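Local coordinates for protein glycosaminoglycan xylosylkinase (Hydra vulgaris, PDB 5XOM) that probably phosphorylates a xylose residue in the linkage region of proteoglycans, as a glycosaminoglycan xylosylkinase of the Fam20 family of secretory-pathway kinases, at residues His54-Ile57 and Thr63-Ser66; Ala137-Asp142 and Tyr148-Val153. One frame throughout, in Å; residues are numbered along the deposited sequence.

Contact 1: residues His54-Ile57 and Thr63-Ser66; sequences HDMI and TVDS
Met56 lays its sulfur against the backbone of Thr63, and this one side chain supplies nearly everything that helix 49-56 offers the returning loop 63-66. The tight part is buried: Met56 SD lies 3.7 Å from Thr63 CA, while Thr63 CG2 follows at 4.2 Å from the same sulfur. A chain that starts between the backbone N and the carbonyl carbon (chi1 79°) and bends again at chi3 (58°) carries the thioether across to the loop. Val64 marks the looser flank. Its CG2 stands 4.3 Å from Met56 SD, its CG1 comes nearest segment 54-57 at Met56 O, 4.2 Å away, and the residue remains partly exposed. Beyond it the loop runs out to solvent at Asp65 and then to Ser66, the N-cap of helix 67-79, whose OG is bonded to Glu69 N and also to Glu69 OE2 of the second subunit. Ile70 of helix 67-79 touches both Met56 and Thr63. The polar ties of the loop lie outside the contact, as where Arg143 NH2 is hydrogen-bonded to Val64 O. No hydrogen bond crosses the 154 Å² interface, which is consistent with van der Waals packing carrying the direct contact.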
loop_
_atom_site.group_PDB
_atom_site.type_symbol
_atom_site.label_atom_id
_atom_site.label_comp_id
_atom_site.label_asym_id
_atom_site.label_seq_id
_atom_site.Cartn_x
_atom_site.Cartn_y
_atom_site.Cartn_z
ATOM N N HIS A 54 4.414 7.681 -10.621
ATOM C CA HIS A 54 5.852 7.755 -10.866
ATOM C C HIS A 54 6.650 7.058 -9.770
ATOM O O HIS A 54 7.696 6.467 -10.052
ATOM C CB HIS A 54 6.293 9.213 -10.996
ATOM C CG HIS A 54 5.812 9.884 -12.246
ATOM N ND1 HIS A 54 6.442 10.983 -12.789
ATOM C CD2 HIS A 54 4.759 9.616 -13.056
ATOM C CE1 HIS A 54 5.801 11.360 -13.880
ATOM N NE2 HIS A 54 4.774 10.550 -14.063
ATOM N N ASP A 55 6.176 7.108 -8.526
ATOM C CA ASP A 55 6.922 6.565 -7.396
ATOM C C ASP A 55 6.693 5.079 -7.150
ATOM O O ASP A 55 7.469 4.475 -6.398
ATOM C CB ASP A 55 6.576 7.319 -6.109
ATOM C CG ASP A 55 7.027 8.762 -6.135
ATOM O OD1 ASP A 55 7.968 9.086 -6.894
ATOM O OD2 ASP A 55 6.440 9.568 -5.385
ATOM N N MET A 56 5.658 4.469 -7.728
ATOM C CA MET A 56 5.400 3.069 -7.419
ATOM C C MET A 56 6.205 2.110 -8.289
ATOM O O MET A 56 6.316 0.931 -7.938
ATOM C CB MET A 56 3.896 2.745 -7.537
ATOM C CG MET A 56 3.365 2.529 -8.951
ATOM S SD MET A 56 1.675 1.851 -8.992
ATOM C CE MET A 56 0.754 3.080 -8.066
ATOM N N ILE A 57 6.805 2.586 -9.375
ATOM C CA ILE A 57 7.512 1.708 -10.303
ATOM C C ILE A 57 8.888 1.359 -9.749
ATOM O O ILE A 57 9.634 2.238 -9.297
ATOM C CB ILE A 57 7.631 2.361 -11.687
ATOM C CG1 ILE A 57 6.244 2.632 -12.264
ATOM C CG2 ILE A 57 8.439 1.471 -12.637
ATOM C CD1 ILE A 57 6.274 3.531 -13.462
ATOM N N THR A 63 3.304 -2.039 -10.868
ATOM C CA THR A 63 2.228 -1.712 -9.946
ATOM C C THR A 63 2.411 -2.503 -8.658
ATOM O O THR A 63 3.257 -3.396 -8.559
ATOM C CB THR A 63 0.850 -2.001 -10.559
ATOM O OG1 THR A 63 0.777 -3.383 -10.930
ATOM C CG2 THR A 63 0.624 -1.138 -11.799
ATOM N N VAL A 64 1.593 -2.166 -7.664
ATOM C CA VAL A 64 1.729 -2.698 -6.317
ATOM C C VAL A 64 0.407 -3.312 -5.874
ATOM O O VAL A 64 -0.644 -3.100 -6.481
ATOM C CB VAL A 64 2.177 -1.618 -5.316
ATOM C CG1 VAL A 64 3.594 -1.184 -5.620
ATOM C CG2 VAL A 64 1.222 -0.432 -5.371
ATOM N N ASP A 65 0.480 -4.070 -4.780
ATOM C CA ASP A 65 -0.682 -4.757 -4.231
ATOM C C ASP A 65 -1.718 -3.792 -3.667
ATOM O O ASP A 65 -2.898 -4.149 -3.584
ATOM C CB ASP A 65 -0.219 -5.743 -3.155
ATOM C CG ASP A 65 -1.366 -6.507 -2.523
ATOM O OD1 ASP A 65 -2.284 -6.924 -3.259
ATOM O OD2 ASP A 65 -1.341 -6.702 -1.290
ATOM N N SER A 66 -1.307 -2.580 -3.292
ATOM C CA SER A 66 -2.177 -1.617 -2.614
ATOM C C SER A 66 -3.303 -1.143 -3.527
ATOM O O SER A 66 -3.067 -0.398 -4.484
ATOM C CB SER A 66 -1.352 -0.427 -2.138
ATOM O OG SER A 66 -2.200 0.646 -1.762
#

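Contact 2: residues Ala137-Asp142 and Tyr148-Val153; sequences AAFHLD and YRAPPV
Phe139 is the main bump of this contact, a ring pushed from helix 132-144 into the hollow that the backbone of 150-153 makes as it bends away. Over one face sits Pro152 CA, 3.8 Å from the ring centroid and 21° off its normal, a CH-pi contact, with Val153 N beside it toward the rim; Ala150 O meets the ring's edge. At the root of the ring, Val153 CG2 packs against Phe139 CB at 3.7 Å. The hollow belongs to a protein-kinase-like N-lobe, where the helix between strands 106-112 and 153-159, third and fourth along the chain in a five-stranded antiparallel sheet, is probably the counterpart of helix C. An alanine in place of Phe139 would probably leave Pro152 CA without the aromatic face it packs on and open a gap toward Ile70 and Leu74 of helix 67-79. One turn on, Asp142 is a second bump: CG anti to the backbone N (chi1 166°) turns its carboxylate toward the N-H groups of 149-150. Ala150 CB nestles 3.5 Å from Asp142 CG, and Arg149 N donates to the syn lone pair of Asp142 OD2 at 2.9 Å. Asp142 OD2 is also hydrogen-bonded to His294 ND1, while water 2 ties Asp142 OD1 to Ala150 O, at 2.6 Å from each.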
loop_
_atom_site.group_PDB
_atom_site.type_symbol
_atom_site.label_atom_id
_atom_site.label_comp_id
_atom_site.label_asym_id
_atom_site.label_seq_id
_atom_site.Cartn_x
_atom_site.Cartn_y
_atom_site.Cartn_z
ATOM N N ALA A 137 -9.203 -5.807 -19.023
ATOM C CA ALA A 137 -9.203 -7.119 -18.388
ATOM C C ALA A 137 -7.783 -7.622 -18.159
ATOM O O ALA A 137 -7.481 -8.187 -17.104
ATOM C CB ALA A 137 -10.001 -8.110 -19.229
ATOM N N ALA A 138 -6.891 -7.409 -19.130
ATOM C CA ALA A 138 -5.520 -7.889 -18.984
ATOM C C ALA A 138 -4.798 -7.173 -17.845
ATOM O O ALA A 138 -4.003 -7.784 -17.124
ATOM C CB ALA A 138 -4.760 -7.706 -20.299
ATOM N N PHE A 139 -5.063 -5.879 -17.663
ATOM C CA PHE A 139 -4.404 -5.163 -16.580
ATOM C C PHE A 139 -4.841 -5.692 -15.216
ATOM O O PHE A 139 -4.000 -5.957 -14.350
ATOM C CB PHE A 139 -4.672 -3.662 -16.701
ATOM C CG PHE A 139 -4.553 -2.925 -15.406
ATOM C CD1 PHE A 139 -3.324 -2.781 -14.777
ATOM C CD2 PHE A 139 -5.673 -2.362 -14.817
ATOM C CE1 PHE A 139 -3.220 -2.102 -13.577
ATOM C CE2 PHE A 139 -5.579 -1.680 -13.621
ATOM C CZ PHE A 139 -4.353 -1.550 -12.998
ATOM N N HIS A 140 -6.142 -5.904 -15.015
ATOM C CA HIS A 140 -6.576 -6.415 -13.718
ATOM C C HIS A 140 -6.154 -7.859 -13.509
ATOM O O HIS A 140 -5.876 -8.261 -12.374
ATOM C CB HIS A 140 -8.084 -6.264 -13.559
ATOM C CG HIS A 140 -8.506 -4.848 -13.379
ATOM N ND1 HIS A 140 -8.291 -4.158 -12.206
ATOM C CD2 HIS A 140 -9.100 -3.976 -14.227
ATOM C CE1 HIS A 140 -8.743 -2.923 -12.337
ATOM N NE2 HIS A 140 -9.239 -2.788 -13.553
ATOM N N LEU A 141 -6.091 -8.657 -14.573
ATOM C CA LEU A 141 -5.624 -10.020 -14.386
ATOM C C LEU A 141 -4.137 -10.040 -14.056
ATOM O O LEU A 141 -3.677 -10.914 -13.317
ATOM C CB LEU A 141 -5.916 -10.866 -15.626
ATOM C CG LEU A 141 -5.284 -12.250 -15.582
ATOM C CD1 LEU A 141 -6.144 -13.131 -14.687
ATOM C CD2 LEU A 141 -5.146 -12.872 -16.967
ATOM N N ASP A 142 -3.389 -9.063 -14.565
ATOM C CA ASP A 142 -1.963 -8.967 -14.261
ATOM C C ASP A 142 -1.735 -8.718 -12.772
ATOM O O ASP A 142 -0.829 -9.303 -12.171
ATOM C CB ASP A 142 -1.347 -7.848 -15.100
ATOM C CG ASP A 142 0.033 -7.435 -14.622
ATOM O OD1 ASP A 142 0.126 -6.546 -13.750
ATOM O OD2 ASP A 142 1.030 -7.981 -15.131
ATOM N N TYR A 148 2.122 -7.958 -11.738
ATOM C CA TYR A 148 2.334 -6.524 -11.522
ATOM C C TYR A 148 3.258 -5.907 -12.581
ATOM O O TYR A 148 4.081 -5.041 -12.284
ATOM C CB TYR A 148 2.856 -6.248 -10.102
ATOM C CG TYR A 148 1.875 -6.673 -9.013
ATOM C CD1 TYR A 148 0.692 -5.970 -8.805
ATOM C CD2 TYR A 148 2.126 -7.779 -8.206
ATOM C CE1 TYR A 148 -0.212 -6.356 -7.832
ATOM C CE2 TYR A 148 1.224 -8.172 -7.225
ATOM C CZ TYR A 148 0.060 -7.458 -7.044
ATOM O OH TYR A 148 -0.838 -7.849 -6.078
ATOM N N ARG A 149 3.090 -6.323 -13.839
ATOM C CA ARG A 149 3.920 -5.878 -14.955
ATOM C C ARG A 149 3.159 -5.106 -16.017
ATOM O O ARG A 149 3.707 -4.887 -17.108
ATOM C CB ARG A 149 4.589 -7.073 -15.617
ATOM C CG ARG A 149 5.356 -7.837 -14.640
ATOM C CD ARG A 149 5.871 -9.150 -15.128
ATOM N NE ARG A 149 6.157 -9.893 -13.919
ATOM C CZ ARG A 149 6.685 -11.096 -13.864
ATOM N NH1 ARG A 149 7.044 -11.766 -14.965
ATOM N NH2 ARG A 149 6.881 -11.635 -12.672
ATOM N N ALA A 150 1.906 -4.754 -15.761
ATOM C CA ALA A 150 1.074 -4.062 -16.730
ATOM C C ALA A 150 0.792 -2.637 -16.270
ATOM O O ALA A 150 0.452 -2.435 -15.098
ATOM C CB ALA A 150 -0.248 -4.812 -16.930
ATOM N N PRO A 151 0.931 -1.645 -17.147
ATOM C CA PRO A 151 0.599 -0.270 -16.795
ATOM C C PRO A 151 -0.945 -0.137 -16.510
ATOM O O PRO A 151 -1.722 -0.868 -17.111
ATOM C CB PRO A 151 0.994 0.554 -18.016
ATOM C CG PRO A 151 1.587 -0.378 -18.989
ATOM C CD PRO A 151 1.400 -1.782 -18.541
ATOM N N PRO A 152 -1.291 0.764 -15.616
ATOM C CA PRO A 152 -2.733 0.966 -15.309
ATOM C C PRO A 152 -3.575 1.289 -16.542
ATOM O O PRO A 152 -3.175 2.057 -17.419
ATOM C CB PRO A 152 -2.711 2.140 -14.322
ATOM C CG PRO A 152 -1.374 2.051 -13.646
ATOM C CD PRO A 152 -0.417 1.310 -14.565
ATOM N N VAL A 153 -4.772 0.695 -16.584
ATOM C CA VAL A 153 -5.745 0.883 -17.661
ATOM C C VAL A 153 -7.103 1.207 -17.054
ATOM O O VAL A 153 -7.532 0.561 -16.091
ATOM C CB VAL A 153 -5.854 -0.371 -18.551
ATOM C CG1 VAL A 153 -6.817 -0.121 -19.706
ATOM C CG2 VAL A 153 -4.472 -0.812 -19.055
HETATM O O HOH W 1 -9.981 -0.276 -14.614
HETATM O O HOH W 2 -0.235 -4.019 -13.127
#

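Overall arrangement
Both contacts fold the chain after a helix back onto its C-terminal part, yet they differ in depth and chemistry. Both are buried, contact 2 about 6 Å from the centre of the chain, measured centre to centre, and contact 1 about 17 Å, nearer the periphery, where Ser66 meets Glu69 of the second subunit. The deeper one buries more than twice the surface and combines aromatic packing with a carboxylate bonded to the backbone N-H of Arg149, and weakly to that of Ala150; the outer one is small, mostly apolar and without a hydrogen bond across it. Helix 67-79 serves both, its Ile70 touching Met56, Thr63 and Phe139. They also meet directly, Thr63 O packing 3.3 Å from Tyr148 CB.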